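Local coordinates for protein ComZ (Thermus thermophilus, PDB 6QVI) that is a competence-associated pilin that probably acts as a DNA receptor at the tip of the pilus during natural transformation, at residues D339-C345 with F357-Y361. Sequence-based numbering, arbitrary orientation.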
ATOM      1  N   ASP A 339     -29.439   7.745  -5.460  1.00103.77           N
ATOM      2  CA  ASP A 339     -30.589   8.431  -4.800  1.00106.27           C
ATOM      3  C   ASP A 339     -31.766   7.482  -4.552  1.00111.98           C
ATOM      4  O   ASP A 339     -31.568   6.361  -4.057  1.00120.47           O
ATOM      5  CB  ASP A 339     -30.947   9.669  -5.614  1.00 97.96           C
ATOM      6  CG  ASP A 339     -31.554  10.773  -4.760  1.00103.50           C
ATOM      7  OD1 ASP A 339     -31.836  10.512  -3.569  1.00106.93           O
ATOM      8  OD2 ASP A 339     -31.717  11.910  -5.263  1.00106.40           O
ATOM      9  N   THR A 340     -33.003   7.884  -4.860  1.00117.75           N
ATOM     10  CA  THR A 340     -34.237   7.251  -4.389  1.00125.27           C
ATOM     11  C   THR A 340     -34.904   6.249  -5.352  1.00126.15           C
ATOM     12  O   THR A 340     -36.024   5.804  -5.067  1.00128.88           O
ATOM     13  CB  THR A 340     -35.241   8.336  -4.001  1.00129.21           C
ATOM     14  OG1 THR A 340     -36.452   7.735  -3.530  1.00140.16           O
ATOM     15  CG2 THR A 340     -35.524   9.248  -5.174  1.00123.99           C
ATOM     16  N   GLN A 341     -34.351   5.958  -6.525  1.00120.66           N
ATOM     17  CA  GLN A 341     -34.967   4.917  -7.348  1.00117.70           C
ATOM     18  C   GLN A 341     -33.985   3.796  -7.630  1.00108.10           C
ATOM     19  O   GLN A 341     -32.893   4.036  -8.146  1.00112.97           O
ATOM     20  CB  GLN A 341     -35.579   5.467  -8.631  1.00124.57           C
ATOM     21  CG  GLN A 341     -36.247   4.310  -9.362  1.00131.01           C
ATOM     22  CD  GLN A 341     -37.619   3.926  -8.763  1.00137.17           C
ATOM     23  OE1 GLN A 341     -38.366   4.752  -8.236  1.00142.49           O
ATOM     24  NE2 GLN A 341     -37.918   2.612  -8.819  1.00135.26           N
ATOM     25  N   SER A 342     -34.396   2.576  -7.292  1.00101.41           N
ATOM     26  CA  SER A 342     -33.541   1.410  -7.430  1.00 96.90           C
ATOM     27  C   SER A 342     -33.124   1.174  -8.873  1.00 95.23           C
ATOM     28  O   SER A 342     -33.894   1.375  -9.823  1.00 94.61           O
ATOM     29  CB  SER A 342     -34.243   0.153  -6.903  1.00 94.64           C
ATOM     30  OG  SER A 342     -34.505   0.249  -5.510  1.00100.05           O
ATOM     31  N   VAL A 343     -31.885   0.720  -9.025  1.00 88.20           N
ATOM     32  CA  VAL A 343     -31.302   0.453 -10.328  1.00 88.15           C
ATOM     33  C   VAL A 343     -30.627  -0.905 -10.252  1.00 91.60           C
ATOM     34  O   VAL A 343     -29.824  -1.152  -9.344  1.00 98.42           O
ATOM     35  CB  VAL A 343     -30.297   1.556 -10.710  1.00 84.20           C
ATOM     36  CG1 VAL A 343     -29.583   1.210 -11.994  1.00 81.02           C
ATOM     37  CG2 VAL A 343     -31.012   2.902 -10.807  1.00 81.23           C
ATOM     38  N   ASP A 344     -30.938  -1.771 -11.209  1.00 90.29           N
ATOM     39  CA  ASP A 344     -30.421  -3.136 -11.229  1.00 93.42           C
ATOM     40  C   ASP A 344     -29.517  -3.274 -12.456  1.00 93.94           C
ATOM     41  O   ASP A 344     -29.989  -3.516 -13.572  1.00 97.04           O
ATOM     42  CB  ASP A 344     -31.570  -4.145 -11.246  1.00 95.41           C
ATOM     43  CG  ASP A 344     -31.097  -5.600 -11.111  1.00 95.62           C
ATOM     44  OD1 ASP A 344     -29.881  -5.861 -11.209  1.00 93.92           O
ATOM     45  OD2 ASP A 344     -31.953  -6.494 -10.924  1.00 98.54           O
ATOM     46  N   CYS A 345     -28.212  -3.133 -12.257  1.00 90.97           N
ATOM     47  CA  CYS A 345     -27.259  -3.381 -13.333  1.00 96.64           C
ATOM     48  C   CYS A 345     -26.600  -4.739 -13.210  1.00 93.84           C
ATOM     49  O   CYS A 345     -25.396  -4.856 -13.435  1.00 92.49           O
ATOM     50  CB  CYS A 345     -26.188  -2.303 -13.392  1.00100.87           C
ATOM     51  SG  CYS A 345     -26.772  -0.778 -14.081  1.00106.35           S
ATOM     52  N   PHE A 357     -23.667  -4.427 -10.910  1.00 72.12           N
ATOM     53  CA  PHE A 357     -24.000  -3.842  -9.623  1.00 78.96           C
ATOM     54  C   PHE A 357     -25.507  -3.702  -9.526  1.00 90.03           C
ATOM     55  O   PHE A 357     -26.212  -3.634 -10.532  1.00 93.48           O
ATOM     56  CB  PHE A 357     -23.324  -2.474  -9.384  1.00 75.80           C
ATOM     57  CG  PHE A 357     -23.928  -1.338 -10.169  1.00 73.56           C
ATOM     58  CD1 PHE A 357     -25.018  -0.632  -9.682  1.00 80.96           C
ATOM     59  CD2 PHE A 357     -23.371  -0.940 -11.373  1.00 73.63           C
ATOM     60  CE1 PHE A 357     -25.579   0.420 -10.412  1.00 86.30           C
ATOM     61  CE2 PHE A 357     -23.928   0.120 -12.109  1.00 79.26           C
ATOM     62  CZ  PHE A 357     -25.025   0.801 -11.623  1.00 82.75           C
ATOM     63  N   ARG A 358     -25.991  -3.622  -8.294  1.00 93.42           N
ATOM     64  CA  ARG A 358     -27.417  -3.520  -8.034  1.00 93.79           C
ATOM     65  C   ARG A 358     -27.609  -2.572  -6.862  1.00 90.72           C
ATOM     66  O   ARG A 358     -26.862  -2.652  -5.882  1.00 95.78           O
ATOM     67  CB  ARG A 358     -28.015  -4.888  -7.727  1.00 98.43           C
ATOM     68  CG  ARG A 358     -29.485  -4.850  -7.475  1.00104.55           C
ATOM     69  CD  ARG A 358     -30.113  -6.113  -7.989  1.00111.88           C
ATOM     70  NE  ARG A 358     -29.421  -7.279  -7.467  1.00114.65           N
ATOM     71  CZ  ARG A 358     -29.812  -7.938  -6.387  1.00121.55           C
ATOM     72  NH1 ARG A 358     -30.898  -7.537  -5.733  1.00129.07           N
ATOM     73  NH2 ARG A 358     -29.127  -8.992  -5.964  1.00120.38           N
ATOM     74  N   TYR A 359     -28.546  -1.637  -6.987  1.00 84.23           N
ATOM     75  CA  TYR A 359     -28.735  -0.612  -5.964  1.00 90.01           C
ATOM     76  C   TYR A 359     -30.198  -0.597  -5.496  1.00100.35           C
ATOM     77  O   TYR A 359     -31.074  -0.065  -6.186  1.00101.98           O
ATOM     78  CB  TYR A 359     -28.338   0.761  -6.492  1.00 90.06           C
ATOM     79  CG  TYR A 359     -28.687   1.923  -5.567  1.00 95.15           C
ATOM     80  CD1 TYR A 359     -28.555   1.820  -4.179  1.00 99.10           C
ATOM     81  CD2 TYR A 359     -29.301   3.061  -6.077  1.00 96.58           C
ATOM     82  CE1 TYR A 359     -28.907   2.891  -3.351  1.00103.57           C
ATOM     83  CE2 TYR A 359     -29.694   4.104  -5.268  1.00 99.01           C
ATOM     84  CZ  TYR A 359     -29.477   4.044  -3.903  1.00 98.62           C
ATOM     85  OH  TYR A 359     -29.859   5.116  -3.103  1.00 87.04           O
ATOM     86  N   THR A 360     -30.467  -1.218  -4.351  1.00100.47           N
ATOM     87  CA  THR A 360     -31.815  -1.213  -3.795  1.00104.38           C
ATOM     88  C   THR A 360     -32.033   0.047  -2.955  1.00104.84           C
ATOM     89  O   THR A 360     -31.083   0.663  -2.456  1.00104.13           O
ATOM     90  CB  THR A 360     -32.071  -2.471  -2.960  1.00108.42           C
ATOM     91  OG1 THR A 360     -31.455  -3.600  -3.589  1.00109.14           O
ATOM     92  CG2 THR A 360     -33.537  -2.726  -2.880  1.00113.89           C
ATOM     93  N   TYR A 361     -33.308   0.413  -2.781  1.00103.53           N
ATOM     94  CA  TYR A 361     -33.712   1.521  -1.920  1.00107.07           C
ATOM     95  C   TYR A 361     -34.729   1.001  -0.899  1.00115.59           C
ATOM     96  O   TYR A 361     -35.671   0.285  -1.245  1.00108.18           O
ATOM     97  CB  TYR A 361     -34.305   2.666  -2.760  1.00103.84           C
ATOM     98  CG  TYR A 361     -35.051   3.735  -1.971  1.00104.93           C
ATOM     99  CD1 TYR A 361     -34.733   4.027  -0.637  1.00104.36           C
ATOM    100  CD2 TYR A 361     -36.148   4.373  -2.526  1.00107.45           C
ATOM    101  CE1 TYR A 361     -35.435   4.964   0.088  1.00108.56           C
ATOM    102  CE2 TYR A 361     -36.863   5.324  -1.800  1.00108.82           C
ATOM    103  CZ  TYR A 361     -36.496   5.602  -0.489  1.00105.04           C
ATOM    104  OH  TYR A 361     -37.167   6.526   0.263  1.00109.76           O
TER
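Tyr359, Phe357 and Cys345 lose the most surface where strand 343-345 runs antiparallel to strand 357-360, their axes 4.7 Å apart at 167°. Tyr359 faces Val343 in a hydrogen-bonded pair: its N donates to Val343 O (2.7 Å), and its O accepts from Val343 N (3.1 Å). Its ring reaches beyond the strand end to the turn at 339-342, where Tyr359 OH donates to Asp339 O at 2.3 Å, a very short distance to read with caution at 2.72 Å resolution. Two residues along, Cys345 and Phe357 form the next hydrogen-bonded pair; Phe357 N to Cys345 O is 3.1 Å, while Cys345 N to Phe357 O, at 2.7 Å, is bent and weak. Both strands lie in the antiparallel part of a mixed sheet in the beta-solenoid domain that ComZ carries beyond its pseudopilin-like domain; 357-360 sits between 343-348 and 366-371, after which 387-392 and 419-421 continue in parallel, as solenoid coils do. One face of the Phe357 ring lies against Cys345, whose CB sits 3.6 Å from the ring centroid, 15° off the ring normal, in a CH-pi contact. Cys345 SG makes an oblique sulfur-aromatic approach, 3.4 Å from Phe357 CZ, and closes a disulfide with Cys327. On the opposite face Asp344 and Arg358 form the intervening non-hydrogen-bonded pair; Asp344 OD1 is hydrogen-bonded to Thr346 OG1 and stays 4.0 Å from Arg358 NE, beyond salt-bridge range.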